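Local coordinates for protein aldose 1-epimerase (Caenorhabditis elegans, PDB 1LUR) that probably catalyses the interconversion of the alpha and beta anomers of aldose sugars such as galactose, at residues Thr38-Lys42 / Glu261-Ile265; Ala74-Lys78 / Thr201-Thr205; Leu278-Leu284 / Lys295-Leu300. All blocks are in the same frame, centred on the assembly; numbering follows the deposited sequence.

Contact 1 (Thr38-Lys42 / Glu261-Ile265); sequences TFPDK and EKSGI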
loop_
_atom_site.group_PDB
_atom_site.type_symbol
_atom_site.label_atom_id
_atom_site.label_comp_id
_atom_site.label_asym_id
_atom_site.label_seq_id
_atom_site.Cartn_x
_atom_site.Cartn_y
_atom_site.Cartn_z
ATOM N N THR A 38 6.877 -14.966 -2.942
ATOM C CA THR A 38 8.177 -15.608 -3.077
ATOM C C THR A 38 8.778 -15.440 -4.467
ATOM O O THR A 38 8.071 -15.494 -5.473
ATOM C CB THR A 38 8.066 -17.110 -2.759
ATOM O OG1 THR A 38 7.132 -17.720 -3.657
ATOM C CG2 THR A 38 7.577 -17.311 -1.337
ATOM N N PHE A 39 10.094 -15.247 -4.511
ATOM C CA PHE A 39 10.816 -15.067 -5.767
ATOM C C PHE A 39 12.274 -15.468 -5.548
ATOM O O PHE A 39 12.903 -15.036 -4.585
ATOM C CB PHE A 39 10.742 -13.603 -6.197
ATOM C CG PHE A 39 11.174 -13.357 -7.614
ATOM C CD1 PHE A 39 10.416 -13.838 -8.676
ATOM C CD2 PHE A 39 12.317 -12.613 -7.888
ATOM C CE1 PHE A 39 10.786 -13.578 -9.995
ATOM C CE2 PHE A 39 12.698 -12.345 -9.204
ATOM C CZ PHE A 39 11.930 -12.828 -10.258
ATOM N N PRO A 40 12.833 -16.293 -6.444
ATOM C CA PRO A 40 14.228 -16.718 -6.287
ATOM C C PRO A 40 15.240 -15.577 -6.370
ATOM O O PRO A 40 15.111 -14.680 -7.201
ATOM C CB PRO A 40 14.402 -17.737 -7.408
ATOM C CG PRO A 40 13.491 -17.206 -8.479
ATOM C CD PRO A 40 12.256 -16.819 -7.695
ATOM N N ASP A 41 16.248 -15.616 -5.502
ATOM C CA ASP A 41 17.280 -14.582 -5.490
ATOM C C ASP A 41 18.339 -14.889 -6.546
ATOM O O ASP A 41 18.172 -15.797 -7.358
ATOM C CB ASP A 41 17.946 -14.493 -4.111
ATOM C CG ASP A 41 18.520 -15.821 -3.653
ATOM O OD1 ASP A 41 19.023 -16.576 -4.507
ATOM O OD2 ASP A 41 18.478 -16.106 -2.437
ATOM N N LYS A 42 19.429 -14.128 -6.524
ATOM C CA LYS A 42 20.517 -14.316 -7.480
ATOM C C LYS A 42 21.124 -15.710 -7.357
ATOM O O LYS A 42 21.684 -16.238 -8.317
ATOM C CB LYS A 42 21.610 -13.269 -7.253
ATOM C CG LYS A 42 22.329 -13.401 -5.918
ATOM C CD LYS A 42 23.356 -12.294 -5.735
ATOM C CE LYS A 42 24.104 -12.446 -4.421
ATOM N NZ LYS A 42 25.053 -11.320 -4.199
ATOM N N GLU A 261 21.547 -5.457 -3.232
ATOM C CA GLU A 261 22.734 -6.018 -3.872
ATOM C C GLU A 261 23.014 -7.374 -3.244
ATOM O O GLU A 261 23.596 -8.258 -3.876
ATOM C CB GLU A 261 23.943 -5.093 -3.691
ATOM C CG GLU A 261 23.798 -3.749 -4.391
ATOM C CD GLU A 261 24.975 -2.823 -4.144
ATOM O OE1 GLU A 261 25.422 -2.723 -2.981
ATOM O OE2 GLU A 261 25.440 -2.177 -5.109
ATOM N N LYS A 262 22.581 -7.535 -1.998
ATOM C CA LYS A 262 22.782 -8.784 -1.280
ATOM C C LYS A 262 22.094 -9.949 -1.985
ATOM O O LYS A 262 22.762 -10.823 -2.530
ATOM C CB LYS A 262 22.266 -8.657 0.154
ATOM C CG LYS A 262 22.429 -9.918 0.992
ATOM C CD LYS A 262 21.937 -9.698 2.418
ATOM C CE LYS A 262 22.035 -10.973 3.247
ATOM N NZ LYS A 262 21.557 -10.769 4.648
ATOM N N SER A 263 20.763 -9.959 -1.985
ATOM C CA SER A 263 20.009 -11.032 -2.630
ATOM C C SER A 263 19.931 -10.861 -4.141
ATOM O O SER A 263 19.523 -11.774 -4.853
ATOM C CB SER A 263 18.590 -11.101 -2.063
ATOM O OG SER A 263 17.876 -9.909 -2.342
ATOM N N GLY A 264 20.315 -9.684 -4.623
ATOM C CA GLY A 264 20.277 -9.426 -6.050
ATOM C C GLY A 264 18.866 -9.275 -6.590
ATOM O O GLY A 264 18.668 -9.184 -7.805
ATOM N N ILE A 265 17.883 -9.253 -5.696
ATOM C CA ILE A 265 16.491 -9.109 -6.111
ATOM C C ILE A 265 16.121 -7.639 -6.269
ATOM O O ILE A 265 16.462 -6.800 -5.432
ATOM C CB ILE A 265 15.520 -9.757 -5.095
ATOM C CG1 ILE A 265 15.715 -11.276 -5.083
ATOM C CG2 ILE A 265 14.074 -9.412 -5.453
ATOM C CD1 ILE A 265 14.854 -11.991 -4.072
#
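Phe39 touches Ile265 at two places. Its carbonyl oxygen, Phe39 O, lies 3.7 Å from Ile265 CD1. Its ring slants past the other branch, with Phe39 CD2 4.4 Å from Ile265 CG2. The same ring also meets His337. Pro40 directs its CB away from 261-265, and its carbonyl oxygen accepts a hydrogen bond from His337 NE2. At Asp41 the main chain rests on the isoleucine, with Asp41 CA 3.7 Å from Ile265 CG1. Ile265 CG1 stands opposite its own carbonyl carbon (chi1 -67°), and the extended ethyl arm then runs beside the backbone from Asp41 to Phe39. With an alanine in place of Ile265 this arm is lost, which would probably open a gap under Asp41 CA and the Phe39 carbonyl. Asp41 CB packs 3.2 Å from Ser263 O, while its OD1 accepts a bond from Lys45 N. Lys42 makes the firm polar link. Lys42 N donates to Ser263 O at 2.9 Å, nearly straight at 167°. Its side chain is extended beyond CG and runs alongside the backbone of 261-263. There Lys42 NZ makes a weak bond of 3.4 Å to Glu261 O. Gly264 has a positive phi of 72° and lies close against Lys42. The end of strand 33-40, in the four-stranded sheet, is thus joined to the loop before strand 265-271, in the nine-stranded sheet. Both bonds across the contact end on backbone carbonyls, Ser263 O and Glu261 O, so the polar part probably depends on the course of the loop, while Ile265 supplies the apolar part.

Contact 2 (Ala74-Lys78 / Thr201-Thr205); sequences ANRIK and TFCPT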
loop_
_atom_site.group_PDB
_atom_site.type_symbol
_atom_site.label_atom_id
_atom_site.label_comp_id
_atom_site.label_asym_id
_atom_site.label_seq_id
_atom_site.Cartn_x
_atom_site.Cartn_y
_atom_site.Cartn_z
ATOM N N ALA A 74 -7.228 5.706 2.338
ATOM C CA ALA A 74 -5.918 5.369 2.854
ATOM C C ALA A 74 -5.300 6.525 3.617
ATOM O O ALA A 74 -5.482 7.700 3.279
ATOM C CB ALA A 74 -4.997 4.946 1.717
ATOM N N ASN A 75 -4.555 6.167 4.651
ATOM C CA ASN A 75 -3.878 7.126 5.503
ATOM C C ASN A 75 -4.836 7.941 6.358
ATOM O O ASN A 75 -5.921 7.479 6.710
ATOM C CB ASN A 75 -2.962 8.043 4.682
ATOM C CG ASN A 75 -1.747 8.506 5.472
ATOM O OD1 ASN A 75 -1.795 9.510 6.182
ATOM N ND2 ASN A 75 -0.649 7.756 5.364
ATOM N N ARG A 76 -4.455 9.176 6.647
ATOM C CA ARG A 76 -5.267 10.035 7.485
ATOM C C ARG A 76 -6.240 11.077 6.983
ATOM O O ARG A 76 -6.042 11.703 5.947
ATOM C CB ARG A 76 -4.329 10.744 8.462
ATOM C CG ARG A 76 -3.346 9.808 9.154
ATOM C CD ARG A 76 -2.302 10.579 9.950
ATOM N NE ARG A 76 -1.427 9.677 10.691
ATOM C CZ ARG A 76 -0.537 8.864 10.129
ATOM N NH1 ARG A 76 -0.394 8.837 8.811
ATOM N NH2 ARG A 76 0.207 8.069 10.884
ATOM N N ILE A 77 -7.295 11.252 7.778
ATOM C CA ILE A 77 -8.347 12.226 7.530
ATOM C C ILE A 77 -7.995 13.148 8.706
ATOM O O ILE A 77 -8.180 12.772 9.866
ATOM C CB ILE A 77 -9.766 11.679 7.774
ATOM C CG1 ILE A 77 -10.132 10.622 6.725
ATOM C CG2 ILE A 77 -10.756 12.838 7.748
ATOM C CD1 ILE A 77 -10.169 11.131 5.306
ATOM N N LYS A 78 -7.471 14.334 8.405
ATOM C CA LYS A 78 -7.081 15.288 9.440
ATOM C C LYS A 78 -8.152 15.579 10.478
ATOM O O LYS A 78 -9.248 16.031 10.154
ATOM C CB LYS A 78 -6.614 16.592 8.800
ATOM C CG LYS A 78 -6.041 17.603 9.785
ATOM C CD LYS A 78 -5.379 18.765 9.044
ATOM C CE LYS A 78 -5.151 19.965 9.966
ATOM N NZ LYS A 78 -4.354 19.608 11.175
ATOM N N THR A 201 2.444 14.428 14.024
ATOM C CA THR A 201 1.596 13.240 14.042
ATOM C C THR A 201 1.572 12.586 12.672
ATOM O O THR A 201 0.765 11.692 12.410
ATOM C CB THR A 201 0.152 13.598 14.417
ATOM O OG1 THR A 201 -0.419 14.399 13.376
ATOM C CG2 THR A 201 0.120 14.380 15.707
ATOM N N PHE A 202 2.459 13.048 11.801
ATOM C CA PHE A 202 2.562 12.531 10.451
ATOM C C PHE A 202 1.290 12.739 9.646
ATOM O O PHE A 202 0.923 11.909 8.815
ATOM C CB PHE A 202 2.964 11.051 10.467
ATOM C CG PHE A 202 4.367 10.821 10.956
ATOM C CD1 PHE A 202 4.623 10.581 12.304
ATOM C CD2 PHE A 202 5.444 10.921 10.079
ATOM C CE1 PHE A 202 5.930 10.447 12.774
ATOM C CE2 PHE A 202 6.760 10.790 10.537
ATOM C CZ PHE A 202 7.003 10.553 11.887
ATOM N N CYS A 203 0.602 13.845 9.913
ATOM C CA CYS A 203 -0.621 14.150 9.185
ATOM C C CYS A 203 -0.256 15.293 8.253
ATOM O O CYS A 203 0.387 16.263 8.673
ATOM C CB CYS A 203 -1.750 14.603 10.109
ATOM S SG CYS A 203 -3.251 15.015 9.174
ATOM N N PRO A 204 -0.644 15.188 6.973
ATOM C CA PRO A 204 -0.336 16.239 6.002
ATOM C C PRO A 204 -0.750 17.626 6.473
ATOM O O PRO A 204 -1.770 17.791 7.139
ATOM C CB PRO A 204 -1.109 15.799 4.764
ATOM C CG PRO A 204 -1.051 14.297 4.862
ATOM C CD PRO A 204 -1.342 14.062 6.328
ATOM N N THR A 205 0.046 18.624 6.113
ATOM C CA THR A 205 -0.241 20.000 6.495
ATOM C C THR A 205 -0.893 20.723 5.320
ATOM O O THR A 205 -1.443 21.811 5.475
ATOM C CB THR A 205 1.048 20.743 6.860
ATOM O OG1 THR A 205 1.941 20.714 5.739
ATOM C CG2 THR A 205 1.718 20.087 8.048
HETATM O O HOH W 1 -1.606 18.927 9.743
#
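Arg76, Cys203 and Lys78 bury the most surface here. Arg76 reaches out, extended from CG to NE, and lays its guanidinium beside the backbone of Thr201 and Phe202. Phe202 O sits over one face of the group, 3.3 Å from Arg76 NH1. Thr201 O approaches obliquely, 3.4 Å from Arg76 NE. Both angles are poor for hydrogen bonds, so any attraction to the positive group is probably electrostatic rather than hydrogen bonding. The guanidinium has a hydrogen bond within its own segment. Arg76 NH1 donates to Asn75 OD1 at 3.1 Å, with the oxygen in the guanidinium plane. Arg76 N donates to the same oxygen at 2.7 Å. Both donors reach Asn75 OD1 from one face of the amide, and neither lies in its plane. Two bonds thus grip Asn75 OD1; only the one from NH1 bears on the guanidinium, and it probably limits its turning.

Cys203 fills the space between the two long side chains. Its CA lies 4.0 Å from Arg76 CD. Cys203 SG is anti to the backbone N (chi1 179°), which carries the sulfur to Lys78 CB at 3.7 Å. Lys78 continues past the sulfur and bends at its last torsion (chi4 56°). Its ammonium, Lys78 NZ, then donates to a water at 3.2 Å. The same water lies 2.8 Å from Pro204 O, so it links Lys78 to Pro204.

The two segments run 91° apart, so they do not pair as strands. Strand 76-77 pairs instead with strand 99-100, where Leu100 also touches Arg76. In the second segment, Thr205 makes backbone hydrogen bonds with Glu197 of strand 194-198, and His98 and Ser308 pack on Cys203 and Pro204.

Contact 3 (Leu278-Leu284 / Lys295-Leu300); sequences LYASKFL and KANKAL. With SO4 (sulfate ion), chain C.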
loop_
_atom_site.group_PDB
_atom_site.type_symbol
_atom_site.label_atom_id
_atom_site.label_comp_id
_atom_site.label_asym_id
_atom_site.label_seq_id
_atom_site.Cartn_x
_atom_site.Cartn_y
_atom_site.Cartn_z
ATOM N N LEU A 278 5.808 6.041 1.258
ATOM C CA LEU A 278 6.887 5.193 1.731
ATOM C C LEU A 278 6.968 5.259 3.249
ATOM O O LEU A 278 7.077 6.342 3.821
ATOM C CB LEU A 278 8.221 5.656 1.138
ATOM C CG LEU A 278 8.293 5.805 -0.384
ATOM C CD1 LEU A 278 9.618 6.440 -0.786
ATOM C CD2 LEU A 278 8.125 4.437 -1.034
ATOM N N TYR A 279 6.902 4.101 3.893
ATOM C CA TYR A 279 6.974 4.023 5.347
ATOM C C TYR A 279 8.107 3.070 5.723
ATOM O O TYR A 279 8.027 1.862 5.484
ATOM C CB TYR A 279 5.643 3.533 5.925
ATOM C CG TYR A 279 5.688 3.232 7.404
ATOM C CD1 TYR A 279 6.175 4.168 8.315
ATOM C CD2 TYR A 279 5.238 2.008 7.896
ATOM C CE1 TYR A 279 6.210 3.888 9.684
ATOM C CE2 TYR A 279 5.272 1.721 9.256
ATOM C CZ TYR A 279 5.758 2.664 10.143
ATOM O OH TYR A 279 5.793 2.375 11.487
ATOM N N ALA A 280 9.158 3.627 6.320
ATOM C CA ALA A 280 10.325 2.856 6.734
ATOM C C ALA A 280 10.125 1.876 7.886
ATOM O O ALA A 280 11.101 1.392 8.464
ATOM C CB ALA A 280 11.481 3.804 7.050
ATOM N N SER A 281 8.874 1.595 8.238
ATOM C CA SER A 281 8.586 0.657 9.320
ATOM C C SER A 281 9.233 0.998 10.672
ATOM O O SER A 281 9.618 0.107 11.430
ATOM C CB SER A 281 9.018 -0.745 8.865
ATOM O OG SER A 281 8.834 -1.718 9.876
ATOM N N LYS A 282 9.320 2.285 10.983
ATOM C CA LYS A 282 9.917 2.744 12.237
ATOM C C LYS A 282 9.244 2.260 13.523
ATOM O O LYS A 282 9.923 1.963 14.504
ATOM C CB LYS A 282 9.971 4.274 12.251
ATOM C CG LYS A 282 10.524 4.879 13.534
ATOM C CD LYS A 282 10.473 6.401 13.477
ATOM C CE LYS A 282 11.047 7.032 14.739
ATOM N NZ LYS A 282 10.291 6.635 15.959
ATOM N N PHE A 283 7.917 2.174 13.519
ATOM C CA PHE A 283 7.178 1.735 14.701
ATOM C C PHE A 283 6.725 0.275 14.697
ATOM O O PHE A 283 5.795 -0.091 15.416
ATOM C CB PHE A 283 5.963 2.647 14.900
ATOM C CG PHE A 283 6.317 4.098 15.060
ATOM C CD1 PHE A 283 6.811 4.580 16.268
ATOM C CD2 PHE A 283 6.191 4.980 13.991
ATOM C CE1 PHE A 283 7.175 5.920 16.408
ATOM C CE2 PHE A 283 6.553 6.323 14.119
ATOM C CZ PHE A 283 7.047 6.793 15.331
ATOM N N LEU A 284 7.380 -0.562 13.902
ATOM C CA LEU A 284 7.011 -1.970 13.839
ATOM C C LEU A 284 7.646 -2.761 14.981
ATOM O O LEU A 284 8.743 -2.443 15.433
ATOM C CB LEU A 284 7.437 -2.568 12.495
ATOM C CG LEU A 284 7.087 -4.039 12.250
ATOM C CD1 LEU A 284 5.579 -4.238 12.310
ATOM C CD2 LEU A 284 7.629 -4.460 10.892
ATOM N N LYS A 295 11.512 -5.659 13.853
ATOM C CA LYS A 295 11.878 -4.500 14.656
ATOM C C LYS A 295 11.942 -3.246 13.790
ATOM O O LYS A 295 11.652 -3.293 12.595
ATOM C CB LYS A 295 13.229 -4.758 15.332
ATOM C CG LYS A 295 13.355 -4.218 16.753
ATOM C CD LYS A 295 14.543 -4.869 17.470
ATOM C CE LYS A 295 14.656 -4.442 18.932
ATOM N NZ LYS A 295 15.105 -3.029 19.092
ATOM N N ALA A 296 12.324 -2.126 14.395
ATOM C CA ALA A 296 12.421 -0.858 13.678
ATOM C C ALA A 296 13.133 -0.964 12.329
ATOM O O ALA A 296 14.138 -1.664 12.192
ATOM C CB ALA A 296 13.115 0.179 14.552
ATOM N N ASN A 297 12.594 -0.254 11.342
ATOM C CA ASN A 297 13.137 -0.229 9.988
ATOM C C ASN A 297 13.339 -1.607 9.353
ATOM O O ASN A 297 14.199 -1.775 8.486
ATOM C CB ASN A 297 14.461 0.549 9.965
ATOM C CG ASN A 297 14.309 1.982 10.461
ATOM O OD1 ASN A 297 13.408 2.707 10.038
ATOM N ND2 ASN A 297 15.199 2.397 11.354
ATOM N N LYS A 298 12.542 -2.586 9.773
ATOM C CA LYS A 298 12.641 -3.939 9.235
ATOM C C LYS A 298 12.343 -3.994 7.737
ATOM O O LYS A 298 13.087 -4.601 6.964
ATOM C CB LYS A 298 11.677 -4.874 9.971
ATOM C CG LYS A 298 11.434 -6.213 9.275
ATOM C CD LYS A 298 12.720 -7.009 9.087
ATOM C CE LYS A 298 12.449 -8.354 8.417
ATOM N NZ LYS A 298 13.700 -9.151 8.230
ATOM N N ALA A 299 11.247 -3.366 7.324
ATOM C CA ALA A 299 10.885 -3.367 5.915
ATOM C C ALA A 299 10.503 -1.989 5.405
ATOM O O ALA A 299 10.581 -0.989 6.124
ATOM C CB ALA A 299 9.740 -4.347 5.670
ATOM N N LEU A 300 10.100 -1.947 4.144
ATOM C CA LEU A 300 9.698 -0.704 3.515
ATOM C C LEU A 300 8.285 -0.860 2.979
ATOM O O LEU A 300 8.053 -1.619 2.035
ATOM C CB LEU A 300 10.637 -0.352 2.362
ATOM C CG LEU A 300 10.277 0.922 1.591
ATOM C CD1 LEU A 300 10.481 2.132 2.488
ATOM C CD2 LEU A 300 11.136 1.041 0.344
HETATM S S SO4 C . 9.331 9.040 18.676
HETATM O O1 SO4 C . 10.547 8.358 18.187
HETATM O O2 SO4 C . 8.436 8.054 19.315
HETATM O O3 SO4 C . 9.708 10.077 19.657
HETATM O O4 SO4 C . 8.630 9.670 17.539
#
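One conventional hydrogen bond joins the segments: Asn297 N donates to Ser281 O at 3.0 Å. It is bent, 139° at the hydrogen, and the donor stands well above the carbonyl plane. A CA-H...O contact lies beside it, with Asn297 CA 3.0 Å from Ala280 O and almost straight. The two interactions lie between two tight turns, a type I turn from Ser281 to Leu284 and a type II turn from Lys295 to Lys298.

The turns lie where strand 275-279 ends and strand 300-305 begins. These strands are antiparallel neighbours in the seven-stranded sheet, part of the beta-sandwich of the galactose mutarotase family.

Packing is close between backbone and side chain. Ser281 CB lies 3.2 Å from Ala299 O, and Ala296 CB lies 3.7 Å from Lys282 O. The side chains of Leu284 and Lys298 cross at an angle, with Leu284 CD2 4.2 Å from Lys298 CB. With CG anti to the backbone N (chi1 178°) and chi2 near 68°, Leu300 brings CD1 to 4.4 Å from Leu278 CB. Ser281 OG and Ala296 N are buried here without a polar partner.

Two lysine ends find partners outside the two segments. Lys298 NZ bonds Ser180 O and makes a salt bridge to Glu292. Lys282 NZ donates to O1 of a sulfate, probably from the crystallisation liquor, at 2.8 Å. Another oxygen of that sulfate lies at the edge of the Phe283 ring.

From the N terminus, the chain first leaves contact 1 at strand 33-40. It next passes 74-78 and returns at 201-205, where contact 2 closes. Only later does 261-265 close contact 1, so the loop of contact 2 lies wholly within that of contact 1. Contact 3 follows both and closes a short excursion of ten residues. None of the loops cross. Contacts 1 and 2 lie on opposite sides of the chain's centre, with their own centres about 34 Å apart. Contact 1 ties the four-stranded sheet to the nine-stranded one. Contact 2 joins the small sheet of 76-77 to strand 204-205. Contact 3 links neighbouring strands of the seven-stranded sheet.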